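Local coordinates for protein DR2417 (Deinococcus radiodurans, PDB 4XWW) that acts as RNase J, a metallo-beta-lactamase-superfamily ribonuclease with exonuclease activity, and probably takes part in rRNA maturation and possibly in mRNA decay, at residues R395-L400 / G438-R443; F399-G404 / K424-A429. All coordinates share one frame; numbering follows the deposited sequence.

How the interactions relate
Strand 398-402 is the common start of both contacts. From there the chain passes through helix 406-417 and returns in interaction 2 at 424-429, where strand 425-426 joins the same sheet in parallel and completes a beta-alpha-beta unit. It then runs on through strand 433-438 and turns back, so that interaction 1 closes a longer loop, which contains the shorter one, at 438-443. Interaction 1 ties this sheet to the other sheet of the metallo-beta-lactamase fold, whereas interaction 2 works within a single sheet. The two share Phe399 and Leu400, and a salt bridge from Lys424 to Asp440 connects their returning segments.

Interaction 1. Residues R395-L400 / G438-R443; sequences RPKFFL and GPDEFR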
loop_
_atom_site.group_PDB
_atom_site.type_symbol
_atom_site.label_atom_id
_atom_site.label_comp_id
_atom_site.label_asym_id
_atom_site.label_seq_id
_atom_site.Cartn_x
_atom_site.Cartn_y
_atom_site.Cartn_z
ATOM N N ARG A 395 -9.348 4.678 36.149
ATOM C CA ARG A 395 -10.311 3.727 36.722
ATOM C C ARG A 395 -11.749 4.018 36.280
ATOM O O ARG A 395 -12.638 4.175 37.119
ATOM C CB ARG A 395 -10.236 3.746 38.257
ATOM C CG ARG A 395 -9.088 2.928 38.827
ATOM C CD ARG A 395 -8.329 3.687 39.917
ATOM N NE ARG A 395 -9.191 4.154 40.998
ATOM C CZ ARG A 395 -8.916 5.209 41.760
ATOM N NH1 ARG A 395 -7.809 5.906 41.544
ATOM N NH2 ARG A 395 -9.746 5.576 42.732
ATOM N N PRO A 396 -11.985 4.115 34.962
ATOM C CA PRO A 396 -13.271 4.633 34.490
ATOM C C PRO A 396 -14.397 3.614 34.624
ATOM O O PRO A 396 -14.178 2.403 34.521
ATOM C CB PRO A 396 -12.995 4.935 33.016
ATOM C CG PRO A 396 -12.051 3.852 32.633
ATOM C CD PRO A 396 -11.142 3.667 33.835
ATOM N N LYS A 397 -15.609 4.099 34.832
ATOM C CA LYS A 397 -16.748 3.199 34.861
ATOM C C LYS A 397 -17.038 2.707 33.450
ATOM O O LYS A 397 -17.291 1.524 33.243
ATOM C CB LYS A 397 -17.976 3.877 35.457
ATOM C CG LYS A 397 -19.181 2.944 35.609
ATOM C CD LYS A 397 -20.251 3.569 36.534
ATOM C CE LYS A 397 -21.381 2.566 36.824
ATOM N NZ LYS A 397 -22.526 3.161 37.569
ATOM N N PHE A 398 -16.977 3.614 32.477
ATOM C CA PHE A 398 -17.312 3.261 31.100
ATOM C C PHE A 398 -16.178 3.658 30.160
ATOM O O PHE A 398 -15.407 4.562 30.473
ATOM C CB PHE A 398 -18.624 3.929 30.712
ATOM C CG PHE A 398 -19.796 3.475 31.557
ATOM C CD1 PHE A 398 -20.105 2.131 31.641
ATOM C CD2 PHE A 398 -20.575 4.387 32.262
ATOM C CE1 PHE A 398 -21.180 1.698 32.412
ATOM C CE2 PHE A 398 -21.652 3.965 33.045
ATOM C CZ PHE A 398 -21.954 2.612 33.117
ATOM N N PHE A 399 -16.049 2.982 29.022
ATOM C CA PHE A 399 -14.882 3.195 28.184
ATOM C C PHE A 399 -15.248 3.195 26.696
ATOM O O PHE A 399 -15.926 2.279 26.211
ATOM C CB PHE A 399 -13.838 2.120 28.524
ATOM C CG PHE A 399 -12.580 2.168 27.695
ATOM C CD1 PHE A 399 -11.982 3.371 27.357
ATOM C CD2 PHE A 399 -11.978 0.986 27.301
ATOM C CE1 PHE A 399 -10.807 3.385 26.598
ATOM C CE2 PHE A 399 -10.812 0.987 26.558
ATOM C CZ PHE A 399 -10.227 2.186 26.197
ATOM N N LEU A 400 -14.800 4.243 25.993
ATOM C CA LEU A 400 -14.955 4.377 24.547
ATOM C C LEU A 400 -13.600 4.467 23.867
ATOM O O LEU A 400 -13.044 5.555 23.729
ATOM C CB LEU A 400 -15.755 5.629 24.174
ATOM C CG LEU A 400 -17.277 5.641 24.196
ATOM C CD1 LEU A 400 -17.764 7.018 23.745
ATOM C CD2 LEU A 400 -17.826 4.565 23.276
ATOM N N GLY A 438 -25.141 7.900 31.397
ATOM C CA GLY A 438 -25.665 8.348 32.670
ATOM C C GLY A 438 -24.845 7.725 33.781
ATOM O O GLY A 438 -23.925 6.959 33.514
ATOM N N PRO A 439 -25.168 8.055 35.038
ATOM C CA PRO A 439 -24.415 7.510 36.173
ATOM C C PRO A 439 -24.305 5.985 36.155
ATOM O O PRO A 439 -23.288 5.452 36.600
ATOM C CB PRO A 439 -25.226 7.999 37.377
ATOM C CG PRO A 439 -25.749 9.325 36.902
ATOM C CD PRO A 439 -26.133 9.085 35.466
ATOM N N ASP A 440 -25.325 5.301 35.640
ATOM C CA ASP A 440 -25.268 3.856 35.464
ATOM C C ASP A 440 -25.861 3.440 34.122
ATOM O O ASP A 440 -26.500 2.394 34.013
ATOM C CB ASP A 440 -25.999 3.128 36.595
ATOM C CG ASP A 440 -25.610 1.661 36.669
ATOM O OD1 ASP A 440 -24.405 1.383 36.490
ATOM O OD2 ASP A 440 -26.490 0.794 36.871
ATOM N N GLU A 441 -25.665 4.273 33.105
ATOM C CA GLU A 441 -26.151 3.966 31.767
ATOM C C GLU A 441 -25.032 4.176 30.773
ATOM O O GLU A 441 -24.308 5.159 30.852
ATOM C CB GLU A 441 -27.351 4.841 31.389
ATOM C CG GLU A 441 -27.890 4.553 29.979
ATOM C CD GLU A 441 -29.144 5.346 29.641
ATOM O OE1 GLU A 441 -29.652 6.060 30.530
ATOM O OE2 GLU A 441 -29.624 5.247 28.487
ATOM N N PHE A 442 -24.907 3.249 29.837
ATOM C CA PHE A 442 -23.885 3.338 28.805
ATOM C C PHE A 442 -24.300 2.425 27.664
ATOM O O PHE A 442 -24.063 1.216 27.699
ATOM C CB PHE A 442 -22.519 2.949 29.368
ATOM C CG PHE A 442 -21.361 3.216 28.419
ATOM C CD1 PHE A 442 -21.177 4.487 27.879
ATOM C CD2 PHE A 442 -20.454 2.221 28.099
ATOM C CE1 PHE A 442 -20.107 4.753 27.022
ATOM C CE2 PHE A 442 -19.385 2.478 27.244
ATOM C CZ PHE A 442 -19.216 3.746 26.707
ATOM N N ARG A 443 -24.950 3.002 26.662
ATOM C CA ARG A 443 -25.460 2.209 25.549
ATOM C C ARG A 443 -25.626 3.047 24.294
ATOM O O ARG A 443 -25.767 4.266 24.361
ATOM C CB ARG A 443 -26.808 1.584 25.925
ATOM C CG ARG A 443 -27.831 2.628 26.286
ATOM C CD ARG A 443 -29.184 2.043 26.657
ATOM N NE ARG A 443 -30.176 3.109 26.753
ATOM C CZ ARG A 443 -31.043 3.414 25.793
ATOM N NH1 ARG A 443 -31.059 2.723 24.662
ATOM N NH2 ARG A 443 -31.902 4.411 25.970
#
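Phe398 and Phe442 have ring planes only 20° apart but so offset that neither ring sits squarely over the other. Each ring instead offers a face to the other's CB. Phe442 CB sits over the centre of the Phe398 ring, 3.4 Å from its centroid, and Phe398 CB lies 3.6 Å from the centroid of the Phe442 ring, making a reciprocal pair of CH-pi contacts. The opposite face of Phe398 receives Lys397 CG, while Gly438 O meets its edge near the ring plane, 3.8 Å from CE2. Round the edge of Phe442 stand Phe399 O and Leu400 CG, the latter in plane and 3.7 Å from Phe442 CZ.

Lys397 carries the polar half, with CG anti to the backbone N (chi1 -176°) and the chain extended beyond it. Lys397 NZ donates to Pro439 O at 2.6 Å, in the carbonyl plane on a lone pair. Its salt bridge with Asp440 OD1, NZ to OD1 2.8 Å, comes from the anti side, 32° out of the carboxylate plane. Lys424 also pairs with that oxygen.

The axes of strands 398-400 and 441-443 come no nearer than 8.8 Å, in keeping with two sheets of a metallo-beta-lactamase sandwich packed through side chains. Labour is thus divided: interlocked aromatic groups join the sheets, and an ammonium clamps the turn at the margin, where two lysines probably stabilise the Asp440 carboxylate.

Interaction 2. Residues F399-G404 / K424-A429; sequences FLPWHG and KRTLIA. With ZN (zinc ion), chain F.
Phe399 is gripped through its backbone by the neighbouring strand: its N donates to Arg425 O at 3.1 Å, and its O accepts from Leu427 N, also at 3.1 Å, with a C=O...N angle of 177°. These two bonds flank Thr426, the parallel bridge partner of Phe399. The two side chains run side by side in the same direction, with Thr426 CG2 3.5 Å from Phe399 CD2. Pro401 CD lies over the centre of one face of the Phe399 ring and also meets Thr426 CG2 at 3.6 Å, so the methyl is shared between proline and phenylalanine. Leu400, in contrast, reaches Ala429 CB with its CD2, at 3.9 Å.

Where the segments part, a water takes over. The water donates to Pro401 O at 2.7 Å and to Leu427 O, and accepts from Ala429 N. Gln409 of helix 406-417 adds a second layer by binding both Pro401 O and Ala429 O.

Past Trp402, whose CZ2 stands in plane at the edge of the imidazole, His403 NE2 binds the zinc ion at 2.2 Å. Asp88, His89 and a water also coordinate the metal, and His403 packs on a sugar of the bound RNA. The contact thus illustrates how a structural element can present a metal ligand: backbone bonds, with water and glutamine bridging where direct pairing stops, hold strand 398-402, and the first residue beyond it, His403, is the zinc ligand.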
loop_
_atom_site.group_PDB
_atom_site.type_symbol
_atom_site.label_atom_id
_atom_site.label_comp_id
_atom_site.label_asym_id
_atom_site.label_seq_id
_atom_site.Cartn_x
_atom_site.Cartn_y
_atom_site.Cartn_z
ATOM N N PHE A 399 -16.049 2.982 29.022
ATOM C CA PHE A 399 -14.882 3.195 28.184
ATOM C C PHE A 399 -15.248 3.195 26.696
ATOM O O PHE A 399 -15.926 2.279 26.211
ATOM C CB PHE A 399 -13.838 2.120 28.524
ATOM C CG PHE A 399 -12.580 2.168 27.695
ATOM C CD1 PHE A 399 -11.982 3.371 27.357
ATOM C CD2 PHE A 399 -11.978 0.986 27.301
ATOM C CE1 PHE A 399 -10.807 3.385 26.598
ATOM C CE2 PHE A 399 -10.812 0.987 26.558
ATOM C CZ PHE A 399 -10.227 2.186 26.197
ATOM N N LEU A 400 -14.800 4.243 25.993
ATOM C CA LEU A 400 -14.955 4.377 24.547
ATOM C C LEU A 400 -13.600 4.467 23.867
ATOM O O LEU A 400 -13.044 5.555 23.729
ATOM C CB LEU A 400 -15.755 5.629 24.174
ATOM C CG LEU A 400 -17.277 5.641 24.196
ATOM C CD1 LEU A 400 -17.764 7.018 23.745
ATOM C CD2 LEU A 400 -17.826 4.565 23.276
ATOM N N PRO A 401 -13.063 3.326 23.424
ATOM C CA PRO A 401 -11.813 3.393 22.659
ATOM C C PRO A 401 -12.057 4.119 21.336
ATOM O O PRO A 401 -13.039 3.840 20.635
ATOM C CB PRO A 401 -11.440 1.920 22.460
ATOM C CG PRO A 401 -12.729 1.159 22.712
ATOM C CD PRO A 401 -13.458 1.947 23.745
ATOM N N TRP A 402 -11.147 5.026 20.995
ATOM C CA TRP A 402 -11.393 6.053 19.992
ATOM C C TRP A 402 -10.142 6.229 19.110
ATOM O O TRP A 402 -9.106 5.638 19.415
ATOM C CB TRP A 402 -11.823 7.352 20.734
ATOM C CG TRP A 402 -11.610 8.628 19.995
ATOM C CD1 TRP A 402 -12.466 9.213 19.100
ATOM C CD2 TRP A 402 -10.483 9.496 20.103
ATOM N NE1 TRP A 402 -11.919 10.372 18.617
ATOM C CE2 TRP A 402 -10.699 10.570 19.217
ATOM C CE3 TRP A 402 -9.306 9.472 20.865
ATOM C CZ2 TRP A 402 -9.787 11.621 19.070
ATOM C CZ3 TRP A 402 -8.375 10.512 20.700
ATOM C CH2 TRP A 402 -8.631 11.566 19.805
ATOM N N HIS A 403 -10.234 7.001 18.024
ATOM C CA HIS A 403 -9.074 7.289 17.163
ATOM C C HIS A 403 -8.394 5.985 16.709
ATOM O O HIS A 403 -7.191 5.760 16.916
ATOM C CB HIS A 403 -8.066 8.212 17.899
ATOM C CG HIS A 403 -7.134 8.970 16.994
ATOM N ND1 HIS A 403 -6.050 8.368 16.386
ATOM C CD2 HIS A 403 -7.076 10.278 16.646
ATOM C CE1 HIS A 403 -5.382 9.266 15.685
ATOM N NE2 HIS A 403 -5.985 10.431 15.812
ATOM N N GLY A 404 -9.193 5.113 16.102
ATOM C CA GLY A 404 -8.683 3.850 15.612
ATOM C C GLY A 404 -9.707 3.186 14.731
ATOM O O GLY A 404 -10.897 3.438 14.863
ATOM N N LYS A 424 -16.681 -1.135 33.793
ATOM C CA LYS A 424 -17.928 -1.878 33.886
ATOM C C LYS A 424 -18.405 -2.323 32.509
ATOM O O LYS A 424 -18.826 -3.471 32.324
ATOM C CB LYS A 424 -19.000 -1.033 34.554
ATOM C CG LYS A 424 -20.343 -1.737 34.598
ATOM C CD LYS A 424 -21.252 -1.127 35.627
ATOM C CE LYS A 424 -22.519 -1.961 35.754
ATOM N NZ LYS A 424 -23.504 -1.370 36.689
ATOM N N ARG A 425 -18.340 -1.408 31.543
ATOM C CA ARG A 425 -18.699 -1.735 30.170
ATOM C C ARG A 425 -17.873 -0.915 29.182
ATOM O O ARG A 425 -17.566 0.257 29.420
ATOM C CB ARG A 425 -20.200 -1.512 29.917
ATOM C CG ARG A 425 -20.657 -2.018 28.544
ATOM C CD ARG A 425 -22.167 -2.260 28.458
ATOM N NE ARG A 425 -22.936 -1.221 29.132
ATOM C CZ ARG A 425 -23.581 -1.396 30.282
ATOM N NH1 ARG A 425 -23.560 -2.578 30.886
ATOM N NH2 ARG A 425 -24.253 -0.392 30.829
ATOM N N THR A 426 -17.506 -1.554 28.084
ATOM C CA THR A 426 -16.761 -0.885 27.024
ATOM C C THR A 426 -17.562 -1.010 25.741
ATOM O O THR A 426 -18.047 -2.100 25.420
ATOM C CB THR A 426 -15.367 -1.494 26.836
ATOM O OG1 THR A 426 -14.627 -1.397 28.060
ATOM C CG2 THR A 426 -14.608 -0.774 25.722
ATOM N N LEU A 427 -17.725 0.093 25.014
ATOM C CA LEU A 427 -18.414 0.036 23.727
ATOM C C LEU A 427 -17.477 0.370 22.581
ATOM O O LEU A 427 -16.553 1.168 22.739
ATOM C CB LEU A 427 -19.593 0.990 23.690
ATOM C CG LEU A 427 -20.718 0.660 24.656
ATOM C CD1 LEU A 427 -21.766 1.756 24.602
ATOM C CD2 LEU A 427 -21.321 -0.712 24.333
ATOM N N ILE A 428 -17.726 -0.251 21.432
ATOM C CA ILE A 428 -16.966 0.049 20.219
ATOM C C ILE A 428 -17.853 0.950 19.356
ATOM O O ILE A 428 -18.752 0.469 18.662
ATOM C CB ILE A 428 -16.552 -1.231 19.426
ATOM C CG1 ILE A 428 -15.822 -2.259 20.309
ATOM C CG2 ILE A 428 -15.685 -0.840 18.239
ATOM C CD1 ILE A 428 -14.500 -1.788 20.879
ATOM N N ALA A 429 -17.640 2.262 19.431
ATOM C CA ALA A 429 -18.532 3.175 18.729
ATOM C C ALA A 429 -18.187 3.287 17.242
ATOM O O ALA A 429 -17.036 3.072 16.818
ATOM C CB ALA A 429 -18.535 4.565 19.396
HETATM ZN ZN ZN F . -5.261 12.422 15.338
HETATM O O HOH W 1 -15.615 3.320 21.107
HETATM O O HOH W 2 -3.377 12.681 16.027
#